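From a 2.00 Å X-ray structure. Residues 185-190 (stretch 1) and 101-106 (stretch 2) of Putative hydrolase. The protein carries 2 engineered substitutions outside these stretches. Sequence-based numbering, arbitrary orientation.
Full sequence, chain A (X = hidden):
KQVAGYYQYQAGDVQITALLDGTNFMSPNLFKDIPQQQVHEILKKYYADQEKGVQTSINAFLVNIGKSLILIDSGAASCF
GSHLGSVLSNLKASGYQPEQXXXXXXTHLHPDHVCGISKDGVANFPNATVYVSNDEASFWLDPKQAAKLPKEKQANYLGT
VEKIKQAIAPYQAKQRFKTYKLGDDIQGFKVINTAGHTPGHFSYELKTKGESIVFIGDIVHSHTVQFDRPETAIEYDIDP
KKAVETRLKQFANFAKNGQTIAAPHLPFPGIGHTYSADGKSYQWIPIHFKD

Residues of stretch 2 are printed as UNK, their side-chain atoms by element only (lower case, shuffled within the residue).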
ATOM      1  N   ASP A 185      -4.546  22.086  23.558  1.00 32.48           N
ATOM      2  CA  ASP A 185      -5.102  21.728  22.261  1.00 32.98           C
ATOM      3  C   ASP A 185      -4.540  22.725  21.261  1.00 28.72           C
ATOM      4  O   ASP A 185      -4.510  23.923  21.537  1.00 28.67           O
ATOM      5  CB  ASP A 185      -6.626  21.839  22.279  1.00 31.66           C
ATOM      6  CG  ASP A 185      -7.317  20.553  22.711  1.00 38.65           C
ATOM      7  OD1 ASP A 185      -6.678  19.680  23.343  1.00 38.72           O
ATOM      8  OD2 ASP A 185      -8.527  20.424  22.423  1.00 42.25           O
ATOM      9  N   ILE A 186      -4.086  22.239  20.111  1.00 26.72           N
ATOM     10  CA  ILE A 186      -3.569  23.118  19.066  1.00 24.20           C
ATOM     11  C   ILE A 186      -4.278  22.833  17.758  1.00 24.46           C
ATOM     12  O   ILE A 186      -4.167  21.724  17.231  1.00 25.46           O
ATOM     13  CB  ILE A 186      -2.066  22.896  18.851  1.00 26.70           C
ATOM     14  CG1 ILE A 186      -1.323  23.010  20.180  1.00 25.70           C
ATOM     15  CG2 ILE A 186      -1.525  23.875  17.801  1.00 22.14           C
ATOM     16  CD1 ILE A 186       0.012  22.320  20.201  1.00 25.89           C
ATOM     17  N   GLN A 187      -4.999  23.833  17.243  1.00 23.02           N
ATOM     18  CA  GLN A 187      -5.727  23.719  15.975  1.00 24.26           C
ATOM     19  C   GLN A 187      -6.715  22.563  15.988  1.00 28.00           C
ATOM     20  O   GLN A 187      -6.956  21.926  14.956  1.00 28.09           O
ATOM     21  CB  GLN A 187      -4.756  23.545  14.802  1.00 27.43           C
ATOM     22  CG  GLN A 187      -3.910  24.774  14.488  1.00 26.09           C
ATOM     23  CD  GLN A 187      -4.631  25.762  13.580  1.00 30.92           C
ATOM     24  OE1 GLN A 187      -5.858  25.888  13.625  1.00 27.08           O
ATOM     25  NE2 GLN A 187      -3.866  26.474  12.759  1.00 26.89           N
ATOM     26  N   GLY A 188      -7.271  22.282  17.163  1.00 28.37           N
ATOM     27  CA  GLY A 188      -8.227  21.201  17.306  1.00 25.62           C
ATOM     28  C   GLY A 188      -7.575  19.848  17.515  1.00 30.87           C
ATOM     29  O   GLY A 188      -8.272  18.846  17.681  1.00 26.85           O
ATOM     30  N   PHE A 189      -6.244  19.813  17.499  1.00 24.79           N
ATOM     31  CA  PHE A 189      -5.521  18.580  17.788  1.00 24.77           C
ATOM     32  C   PHE A 189      -5.291  18.445  19.282  1.00 26.13           C
ATOM     33  O   PHE A 189      -4.979  19.429  19.960  1.00 25.88           O
ATOM     34  CB  PHE A 189      -4.168  18.539  17.061  1.00 23.36           C
ATOM     35  CG  PHE A 189      -4.280  18.375  15.566  1.00 24.16           C
ATOM     36  CD1 PHE A 189      -4.636  19.452  14.755  1.00 22.70           C
ATOM     37  CD2 PHE A 189      -4.028  17.147  14.975  1.00 21.24           C
ATOM     38  CE1 PHE A 189      -4.734  19.304  13.373  1.00 24.51           C
ATOM     39  CE2 PHE A 189      -4.121  16.991  13.606  1.00 20.75           C
ATOM     40  CZ  PHE A 189      -4.479  18.068  12.799  1.00 23.57           C
ATOM     41  N   LYS A 190      -5.440  17.244  19.797  1.00 20.71           N
ATOM     42  CA  LYS A 190      -5.105  16.952  21.161  1.00 23.87           C
ATOM     43  C   LYS A 190      -3.697  16.358  21.313  1.00 26.72           C
ATOM     44  O   LYS A 190      -3.315  15.474  20.619  1.00 21.48           O
ATOM     45  CB  LYS A 190      -6.129  16.064  21.774  1.00 24.85           C
ATOM     46  CG  LYS A 190      -5.773  15.705  23.157  1.00 31.88           C
ATOM     47  CD  LYS A 190      -6.835  14.891  23.810  1.00 41.29           C
ATOM     48  CE  LYS A 190      -6.356  14.343  25.125  1.00 40.54           C
ATOM     49  NZ  LYS A 190      -7.601  13.956  25.797  1.00 43.97           N
ATOM     50  N   UNK A 101       0.732  26.226   4.473  1.00 18.33           N
ATOM     51  CA  UNK A 101       0.926  25.630   5.795  1.00 15.49           C
ATOM     52  C   UNK A 101       0.963  26.716   6.881  1.00 21.55           C
ATOM     53  O   UNK A 101       1.843  27.589   6.885  1.00 20.22           O
ATOM     54  c   UNK A 101       2.193  24.769   5.848  1.00 17.65           C
ATOM     55  c   UNK A 101       2.138  23.686   4.752  1.00 17.28           C
ATOM     56  c   UNK A 101       2.343  24.133   7.233  1.00 15.11           C
ATOM     57  N   UNK A 102      -0.030  26.656   7.758  1.00 21.18           N
ATOM     58  CA  UNK A 102      -0.289  27.563   8.892  1.00 22.53           C
ATOM     59  C   UNK A 102       0.360  27.119  10.218  1.00 21.76           C
ATOM     60  O   UNK A 102       0.706  27.910  11.027  1.00 21.26           O
ATOM     61  c   UNK A 102      -2.630  27.902   8.107  1.00 32.95           C
ATOM     62  c   UNK A 102      -1.790  27.606   9.242  1.00 31.78           C
ATOM     63  o   UNK A 102      -2.416  28.910   7.471  1.00 38.69           O
ATOM     64  o   UNK A 102      -3.489  27.122   7.809  1.00 38.24           O
ATOM     65  N   UNK A 103       0.398  25.815  10.418  1.00 20.01           N
ATOM     66  CA  UNK A 103       0.870  25.179  11.619  1.00 18.67           C
ATOM     67  C   UNK A 103       1.682  23.902  11.330  1.00 21.75           C
ATOM     68  O   UNK A 103       1.336  23.109  10.488  1.00 17.89           O
ATOM     69  o   UNK A 103      -1.132  25.890  12.722  1.00 23.81           O
ATOM     70  c   UNK A 103      -0.278  24.804  12.540  1.00 21.54           C
ATOM     71  c   UNK A 103       0.224  24.312  13.870  1.00 17.48           C
ATOM     72  N   UNK A 104       2.749  23.731  12.083  1.00 18.02           N
ATOM     73  CA  UNK A 104       3.542  22.511  12.006  1.00 16.18           C
ATOM     74  C   UNK A 104       3.623  21.910  13.408  1.00 16.77           C
ATOM     75  O   UNK A 104       4.049  22.579  14.345  1.00 16.45           O
ATOM     76  c   UNK A 104       4.878  23.343  10.027  1.00 16.76           C
ATOM     77  c   UNK A 104       6.207  23.752   9.414  1.00 19.27           C
ATOM     78  c   UNK A 104       5.854  21.547  11.545  1.00 16.24           C
ATOM     79  c   UNK A 104       4.964  22.798  11.460  1.00 18.34           C
ATOM     80  N   UNK A 105       3.177  20.665  13.546  1.00 14.13           N
ATOM     81  CA  UNK A 105       3.307  19.940  14.809  1.00 16.59           C
ATOM     82  C   UNK A 105       4.428  18.914  14.684  1.00 18.31           C
ATOM     83  O   UNK A 105       4.461  18.109  13.742  1.00 18.23           O
ATOM     84  c   UNK A 105       2.000  19.238  15.186  1.00 14.42           C
ATOM     85  c   UNK A 105       0.737  20.093  15.201  1.00 19.10           C
ATOM     86  c   UNK A 105       0.847  21.273  16.150  1.00 17.54           C
ATOM     87  c   UNK A 105      -0.493  19.243  15.490  1.00 20.53           C
ATOM     88  N   UNK A 106       5.350  18.950  15.633  1.00 14.88           N
ATOM     89  CA  UNK A 106       6.467  18.015  15.638  1.00 15.38           C
ATOM     90  C   UNK A 106       6.253  16.968  16.723  1.00 18.92           C
ATOM     91  O   UNK A 106       6.026  17.310  17.881  1.00 17.27           O
ATOM     92  c   UNK A 106       9.419  20.514  15.122  1.00 18.97           C
ATOM     93  c   UNK A 106       8.195  19.154  13.408  1.00 15.43           C
ATOM     94  c   UNK A 106       8.126  19.799  14.801  1.00 18.55           C
ATOM     95  c   UNK A 106       7.781  18.773  15.887  1.00 15.07           C
TER

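Position 101 carries three side-chain carbons and nothing else, one carbon bonded to CA and bearing the other two. A fork at the first carbon with two single-carbon arms is valine. The side chain of Val 101 is out of reach of stretch 1, and although it is buried, its packing partners lie elsewhere in the structure.

At position 102 the side chain has two carbons in line, the second bearing two oxygens. Two oxygens on a carbon one methylene from CA make a carboxylate, and the residue is aspartate. Asp 102 touches stretch 1 lightly, its CB lying 4.2 Å from NE2 of Gln 187. Little of the residue is covered by this contact, and the carboxylate oxygen OD2 is hydrogen-bonded elsewhere in the structure.

Position 103 has a first carbon that bears one oxygen and one further carbon. Its oxygen lies within hydrogen-bonding distance of the Gln 187 amide, and its branch carbon approaches Ile 186. Branching at CB with a hydroxyl and a methyl identifies threonine. NE2 of Gln 187 donates to OG1 of Thr 103 across 2.8 Å, with an almost straight N-H...O angle of 173°, while CG2 of Thr 103 is 4.3 Å from CG2 of Ile 186. The small side chain thus offers a polar atom to one neighbour and a methyl to the other.

Four carbons make up the side chain at position 104, forked at the first, with one arm two carbons long. That pattern is isoleucine. Ile 104 follows a residue whose CB points toward stretch 1, and in the alternation of an extended strand its own side chain is out of reach.

Position 105 also has four carbons, but here the fork comes at the second. One terminal carbon sits over the face of the Phe 189 ring and the other lies against Ile 186. Four carbons forked at the second are leucine. CD1 of Leu 105 is 3.9 Å from CG of Phe 189 and 4.2 Å from the ring centroid, 24° off the ring normal, a CH-pi arrangement; CD2 is 3.9 Å from CG2 of Ile 186.

At position 106 four carbons again fork at the second, giving another leucine. Leu 106 is buried but its side chain is out of reach of stretch 1.

Thr 103 and Leu 105, alternate residues of a strand, make the main contacts with the hairpin, and Asp 102 adds a light touch on Gln 187. A type I' turn from Ile 186 to Phe 189 is closed by paired backbone hydrogen bonds, Ile 186 N to Phe 189 O at 3.0 Å and Phe 189 N to Ile 186 O at 2.8 Å. This brings Ile 186 and Phe 189 side by side, so that Leu 105 can pack against both. Gly 188 suits the turn because a CB there would jam against the preceding carbonyl. Apolar packing at Leu 105 and the hydrogen bond at Thr 103 together hold the 229 Å² interface.

Stretch 2 101-106: VDTILL
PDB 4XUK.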